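Local atomic coordinates of DUF1881 domain-containing protein (Neurospora crassa, PDB entry 5Z6D), a protein that is of unknown function but pairs a beta-gamma-crystallin domain carrying a calcium-binding site with an Ig-like domain, whose contacts with it make that site inoperative. Residues V176-N179 / E180-K184; S4-P7 / T8-I11. The protein carries 1 engineered substitution. All coordinates share one frame; numbering follows the deposited sequence.

Contact 1: residues V176-N179 / E180-K184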
ATOM      1  N   VAL A 176       6.069  11.707   5.430  1.00 21.55           N
ATOM      2  CA  VAL A 176       6.656  12.075   4.155  1.00 24.27           C
ATOM      3  C   VAL A 176       7.487  13.327   4.376  1.00 31.32           C
ATOM      4  O   VAL A 176       6.974  14.337   4.853  1.00 33.42           O
ATOM      5  CB  VAL A 176       5.583  12.331   3.084  1.00 27.48           C
ATOM      6  CG1 VAL A 176       6.191  13.018   1.876  1.00 26.03           C
ATOM      7  CG2 VAL A 176       4.907  11.022   2.681  1.00 25.45           C
ATOM      8  N   VAL A 177       8.775  13.247   4.061  1.00 28.15           N
ATOM      9  CA  VAL A 177       9.646  14.405   4.126  1.00 33.76           C
ATOM     10  C   VAL A 177       9.826  14.978   2.727  1.00 34.76           C
ATOM     11  O   VAL A 177      10.383  14.324   1.845  1.00 36.67           O
ATOM     12  CB  VAL A 177      11.009  14.053   4.719  1.00 36.07           C
ATOM     13  CG1 VAL A 177      11.855  15.312   4.864  1.00 37.76           C
ATOM     14  CG2 VAL A 177      10.826  13.367   6.061  1.00 35.98           C
ATOM     15  N   GLU A 178       9.331  16.193   2.524  1.00 35.21           N
ATOM     16  CA  GLU A 178       9.462  16.855   1.234  1.00 38.32           C
ATOM     17  C   GLU A 178      10.799  17.587   1.147  1.00 39.68           C
ATOM     18  O   GLU A 178      10.891  18.757   1.504  1.00 49.24           O
ATOM     19  CB  GLU A 178       8.304  17.833   1.011  1.00 40.21           C
ATOM     20  CG  GLU A 178       6.913  17.209   1.154  1.00 41.88           C
ATOM     21  CD  GLU A 178       5.819  18.083   0.559  1.00 44.44           C
ATOM     22  OE1 GLU A 178       6.121  19.228   0.154  1.00 41.21           O
ATOM     23  OE2 GLU A 178       4.659  17.622   0.482  1.00 42.17           O
ATOM     24  N   ASN A 179      11.835  16.895   0.679  1.00 36.55           N
ATOM     25  CA  ASN A 179      13.154  17.508   0.561  1.00 37.85           C
ATOM     26  C   ASN A 179      13.418  18.006  -0.859  1.00 36.06           C
ATOM     27  O   ASN A 179      12.481  18.184  -1.634  1.00 29.95           O
ATOM     28  CB  ASN A 179      14.248  16.535   1.018  1.00 41.65           C
ATOM     29  CG  ASN A 179      14.249  15.228   0.245  1.00 40.17           C
ATOM     30  OD1 ASN A 179      13.975  15.190  -0.954  1.00 35.99           O
ATOM     31  ND2 ASN A 179      14.583  14.146   0.937  1.00 44.52           N
ATOM     32  N   GLU A 180      14.685  18.230  -1.206  1.00 33.66           N
ATOM     33  CA  GLU A 180      14.994  18.882  -2.472  1.00 34.48           C
ATOM     34  C   GLU A 180      14.727  17.992  -3.688  1.00 34.34           C
ATOM     35  O   GLU A 180      14.736  18.477  -4.819  1.00 36.34           O
ATOM     36  CB  GLU A 180      16.453  19.372  -2.485  1.00 35.64           C
ATOM     37  CG  GLU A 180      17.471  18.368  -3.003  1.00 43.86           C
ATOM     38  CD  GLU A 180      17.840  17.303  -1.985  1.00 56.73           C
ATOM     39  OE1 GLU A 180      17.267  17.301  -0.870  1.00 57.38           O
ATOM     40  OE2 GLU A 180      18.714  16.468  -2.303  1.00 61.05           O
ATOM     41  N   HIS A 181      14.473  16.704  -3.471  1.00 30.63           N
ATOM     42  CA  HIS A 181      14.172  15.814  -4.590  1.00 29.30           C
ATOM     43  C   HIS A 181      12.668  15.577  -4.760  1.00 26.00           C
ATOM     44  O   HIS A 181      12.223  15.042  -5.782  1.00 24.88           O
ATOM     45  CB  HIS A 181      14.910  14.487  -4.424  1.00 40.31           C
ATOM     46  CG  HIS A 181      16.379  14.587  -4.693  1.00 51.56           C
ATOM     47  ND1 HIS A 181      16.884  15.081  -5.878  1.00 53.44           N
ATOM     48  CD2 HIS A 181      17.450  14.270  -3.929  1.00 54.96           C
ATOM     49  CE1 HIS A 181      18.204  15.060  -5.833  1.00 56.81           C
ATOM     50  NE2 HIS A 181      18.574  14.573  -4.661  1.00 56.68           N
ATOM     51  N   TRP A 182      11.887  16.010  -3.780  1.00 24.96           N
ATOM     52  CA  TRP A 182      10.432  15.962  -3.905  1.00 26.90           C
ATOM     53  C   TRP A 182       9.981  17.012  -4.914  1.00 29.95           C
ATOM     54  O   TRP A 182      10.326  18.189  -4.775  1.00 27.90           O
ATOM     55  CB  TRP A 182       9.765  16.195  -2.552  1.00 29.83           C
ATOM     56  CG  TRP A 182       8.268  16.346  -2.613  1.00 28.48           C
ATOM     57  CD1 TRP A 182       7.560  17.517  -2.676  1.00 29.73           C
ATOM     58  CD2 TRP A 182       7.300  15.292  -2.597  1.00 25.89           C
ATOM     59  NE1 TRP A 182       6.206  17.251  -2.704  1.00 32.46           N
ATOM     60  CE2 TRP A 182       6.020  15.889  -2.649  1.00 23.66           C
ATOM     61  CE3 TRP A 182       7.384  13.897  -2.538  1.00 30.21           C
ATOM     62  CZ2 TRP A 182       4.844  15.145  -2.648  1.00 23.89           C
ATOM     63  CZ3 TRP A 182       6.213  13.157  -2.537  1.00 33.41           C
ATOM     64  CH2 TRP A 182       4.961  13.784  -2.596  1.00 29.43           C
ATOM     65  N   PRO A 183       9.220  16.588  -5.938  1.00 25.67           N
ATOM     66  CA  PRO A 183       8.768  17.502  -6.993  1.00 27.76           C
ATOM     67  C   PRO A 183       7.954  18.666  -6.432  1.00 28.96           C
ATOM     68  O   PRO A 183       6.971  18.438  -5.724  1.00 25.10           O
ATOM     69  CB  PRO A 183       7.906  16.607  -7.889  1.00 26.16           C
ATOM     70  CG  PRO A 183       8.429  15.231  -7.659  1.00 25.91           C
ATOM     71  CD  PRO A 183       8.811  15.198  -6.200  1.00 25.17           C
ATOM     72  N   LYS A 184       8.362  19.897  -6.733  1.00 24.75           N
ATOM     73  CA  LYS A 184       7.657  21.058  -6.204  1.00 33.57           C
ATOM     74  C   LYS A 184       6.232  21.126  -6.745  1.00 30.68           C
ATOM     75  O   LYS A 184       5.372  21.794  -6.174  1.00 29.43           O
ATOM     76  CB  LYS A 184       8.412  22.344  -6.534  1.00 38.20           C
ATOM     77  CG  LYS A 184       9.829  22.382  -5.981  1.00 50.45           C
ATOM     78  CD  LYS A 184      10.484  23.729  -6.224  1.00 56.51           C
ATOM     79  CE  LYS A 184      11.894  23.776  -5.654  1.00 60.36           C
ATOM     80  NZ  LYS A 184      12.863  22.972  -6.452  1.00 63.95           N
TER
HETATM   81  O   HOH W   1      10.698  20.123  -3.035  1.00 49.47           O
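Glu-178 lies over one face of the Trp-182 indole at a type I beta turn, Asn-179 to Trp-182, in the loop that carries the Ig-like domain from strand 173-177 to strand 186-190 of its other sheet. Trp-182 holds CG anti to the backbone N (chi1 172°), which turns one indole face to the extended Glu-178 chain. The contact is a CH-pi one: Glu-178 CG sits 3.9 Å from the centroid of the five-membered ring, nearly on its normal. Beyond it the carboxylate lies almost flat, 22° from the ring plane, with CD 3.4 Å from Trp-182 NE1. Neither polar end is spent on the other, since Glu-178 OE2 bonds Ser-188 OG and Trp-182 NE1 bonds Leu-186 O. Pro-183 CD lies against the opposite indole face, offset toward the rim, while Val-176 CG1 approaches CZ3 of Trp-182 obliquely at 4.4 Å. The turn itself is doubly closed. Asn-179 OD1 accepts His-181 N at 3.0 Å and 158°, an Asx turn, and Asn-179 O accepts Trp-182 N at 3.1 Å. A water bridges the two carbonyls, donating to Asn-179 O at 3.0 Å and to Trp-182 O at 2.6 Å.

Contact 2: residues S4-P7 / T8-I11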
ATOM      1  N   SER A   4      -8.925 -18.375  18.626  1.00 66.06           N
ATOM      2  CA  SER A   4      -7.947 -17.760  19.514  1.00 59.03           C
ATOM      3  C   SER A   4      -6.567 -18.318  19.183  1.00 54.68           C
ATOM      4  O   SER A   4      -6.245 -19.449  19.538  1.00 55.73           O
ATOM      5  CB  SER A   4      -8.306 -18.020  20.981  1.00 56.93           C
ATOM      6  OG  SER A   4      -7.425 -17.333  21.853  1.00 55.46           O
ATOM      7  N   VAL A   5      -5.751 -17.528  18.493  1.00 51.46           N
ATOM      8  CA  VAL A   5      -4.501 -18.052  17.961  1.00 47.93           C
ATOM      9  C   VAL A   5      -3.258 -17.408  18.575  1.00 37.86           C
ATOM     10  O   VAL A   5      -3.350 -16.389  19.274  1.00 32.98           O
ATOM     11  CB  VAL A   5      -4.449 -17.882  16.432  1.00 57.46           C
ATOM     12  CG1 VAL A   5      -5.652 -18.552  15.795  1.00 63.36           C
ATOM     13  CG2 VAL A   5      -4.415 -16.414  16.064  1.00 58.27           C
ATOM     14  N   ASP A   6      -2.112 -18.041  18.323  1.00 38.48           N
ATOM     15  CA  ASP A   6      -0.802 -17.500  18.677  1.00 40.03           C
ATOM     16  C   ASP A   6      -0.744 -16.047  18.215  1.00 37.65           C
ATOM     17  O   ASP A   6      -1.002 -15.767  17.047  1.00 34.91           O
ATOM     18  CB  ASP A   6       0.305 -18.336  18.025  1.00 54.10           C
ATOM     19  CG  ASP A   6       1.676 -18.110  18.650  1.00 64.25           C
ATOM     20  OD1 ASP A   6       2.050 -16.944  18.905  1.00 62.93           O
ATOM     21  OD2 ASP A   6       2.388 -19.115  18.876  1.00 66.85           O
ATOM     22  N   PRO A   7      -0.435 -15.119  19.136  1.00 34.85           N
ATOM     23  CA  PRO A   7      -0.535 -13.682  18.862  1.00 31.47           C
ATOM     24  C   PRO A   7       0.372 -13.172  17.739  1.00 27.85           C
ATOM     25  O   PRO A   7       0.118 -12.088  17.217  1.00 29.02           O
ATOM     26  CB  PRO A   7      -0.130 -13.039  20.191  1.00 33.63           C
ATOM     27  CG  PRO A   7      -0.315 -14.102  21.212  1.00 40.23           C
ATOM     28  CD  PRO A   7      -0.008 -15.385  20.519  1.00 35.86           C
ATOM     29  N   THR A   8       1.398 -13.927  17.366  1.00 34.37           N
ATOM     30  CA  THR A   8       2.275 -13.495  16.284  1.00 39.20           C
ATOM     31  C   THR A   8       2.070 -14.375  15.056  1.00 33.98           C
ATOM     32  O   THR A   8       2.925 -14.460  14.181  1.00 31.97           O
ATOM     33  CB  THR A   8       3.748 -13.524  16.719  1.00 48.25           C
ATOM     34  OG1 THR A   8       4.076 -14.835  17.194  1.00 51.48           O
ATOM     35  CG2 THR A   8       3.982 -12.519  17.838  1.00 51.14           C
ATOM     36  N   LYS A   9       0.925 -15.047  15.006  1.00 25.58           N
ATOM     37  CA  LYS A   9       0.608 -15.917  13.885  1.00 26.76           C
ATOM     38  C   LYS A   9      -0.728 -15.485  13.283  1.00 22.25           C
ATOM     39  O   LYS A   9      -1.450 -14.704  13.885  1.00 22.86           O
ATOM     40  CB  LYS A   9       0.559 -17.387  14.327  1.00 36.94           C
ATOM     41  CG  LYS A   9       1.916 -18.111  14.316  1.00 48.18           C
ATOM     42  CD  LYS A   9       2.907 -17.528  15.324  1.00 57.32           C
ATOM     43  CE  LYS A   9       4.351 -17.849  14.951  1.00 59.99           C
ATOM     44  NZ  LYS A   9       5.330 -16.956  15.636  1.00 54.94           N
ATOM     45  N   VAL A  10      -1.011 -15.966  12.077  1.00 24.94           N
ATOM     46  CA  VAL A  10      -2.327 -15.822  11.479  1.00 24.08           C
ATOM     47  C   VAL A  10      -2.648 -17.176  10.879  1.00 29.53           C
ATOM     48  O   VAL A  10      -1.744 -17.932  10.516  1.00 26.33           O
ATOM     49  CB  VAL A  10      -2.397 -14.685  10.396  1.00 24.33           C
ATOM     50  CG1 VAL A  10      -1.947 -13.337  10.979  1.00 22.12           C
ATOM     51  CG2 VAL A  10      -1.588 -15.044   9.157  1.00 24.38           C
ATOM     52  N   ILE A  11      -3.927 -17.525  10.822  1.00 22.43           N
ATOM     53  CA  ILE A  11      -4.295 -18.766  10.190  1.00 24.71           C
ATOM     54  C   ILE A  11      -5.271 -18.494   9.082  1.00 23.34           C
ATOM     55  O   ILE A  11      -6.313 -17.867   9.297  1.00 24.83           O
ATOM     56  CB  ILE A  11      -4.928 -19.774  11.183  1.00 29.35           C
ATOM     57  CG1 ILE A  11      -4.074 -19.913  12.447  1.00 30.72           C
ATOM     58  CG2 ILE A  11      -5.126 -21.108  10.496  1.00 27.06           C
ATOM     59  CD1 ILE A  11      -4.578 -20.973  13.406  1.00 36.11           C
TER
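A type I beta turn from Asp-6 to Lys-9, closed by Lys-9 N bonding Asp-6 O at 2.9 Å, leads the chain into strand 9-13. The side chains add a short chain of hydrogen bonds. Lys-9 NZ donates to Thr-8 OG1 at 2.9 Å, and that hydroxyl makes a weak bond to Asp-6 OD1, 3.4 Å from OG1. The same OD1 also takes Thr-8 N, straight at 178° but weak because the two atoms are 3.4 Å apart. The threonine hydroxyl lies between the two charges, for Lys-9 NZ stays 4.6 Å from Asp-6 OD1 and makes no direct contact with it. A bend at chi2 (65°) lays the Lys-9 chain alongside Asp-6, both pointing the same way, with CD 3.6 Å from Asp-6 CG. Replacing Thr-8 by a valine would keep the bulk but would probably leave Lys-9 NZ without this acceptor and Asp-6 OD1 with only the weak bond from the backbone N to steady it here. Strand 9-13 is the middle strand of a three-stranded sheet in the beta-gamma-crystallin domain, flanked by strands 23-26 and 43-46. While Val-10 reaches Val-52 of the other sheet, Ile-11 meets Val-5, which also touches Ala-45. Ile-11 extends fully at chi2 (-175°), which brings its CD1 to 3.6 Å from Val-5 CG1, the branch set beside the Val-5 backbone N.

Overall arrangement
Both contacts illustrate how one backbone device, a type I beta turn with an aspartate or asparagine at its first position, is dressed differently by its surroundings. They share no sheet: contact 1 leaves an edge strand of the Ig-like domain, contact 2 enters a central strand of the crystallin domain. Their centres stand about 39 Å apart, on opposite sides of the chain's centre, and the nearest atoms about 27 Å. Each is a surface contact, yet contact 1 includes a buried aromatic ring, contact 2 no buried touching residue. Contact 1 adds ring-face packing to its turn hydrogen bonds, contact 2 a lysine-hydroxyl-carboxylate chain, weak at its carboxylate end, and an aliphatic pair. Both lie away from the calcium site.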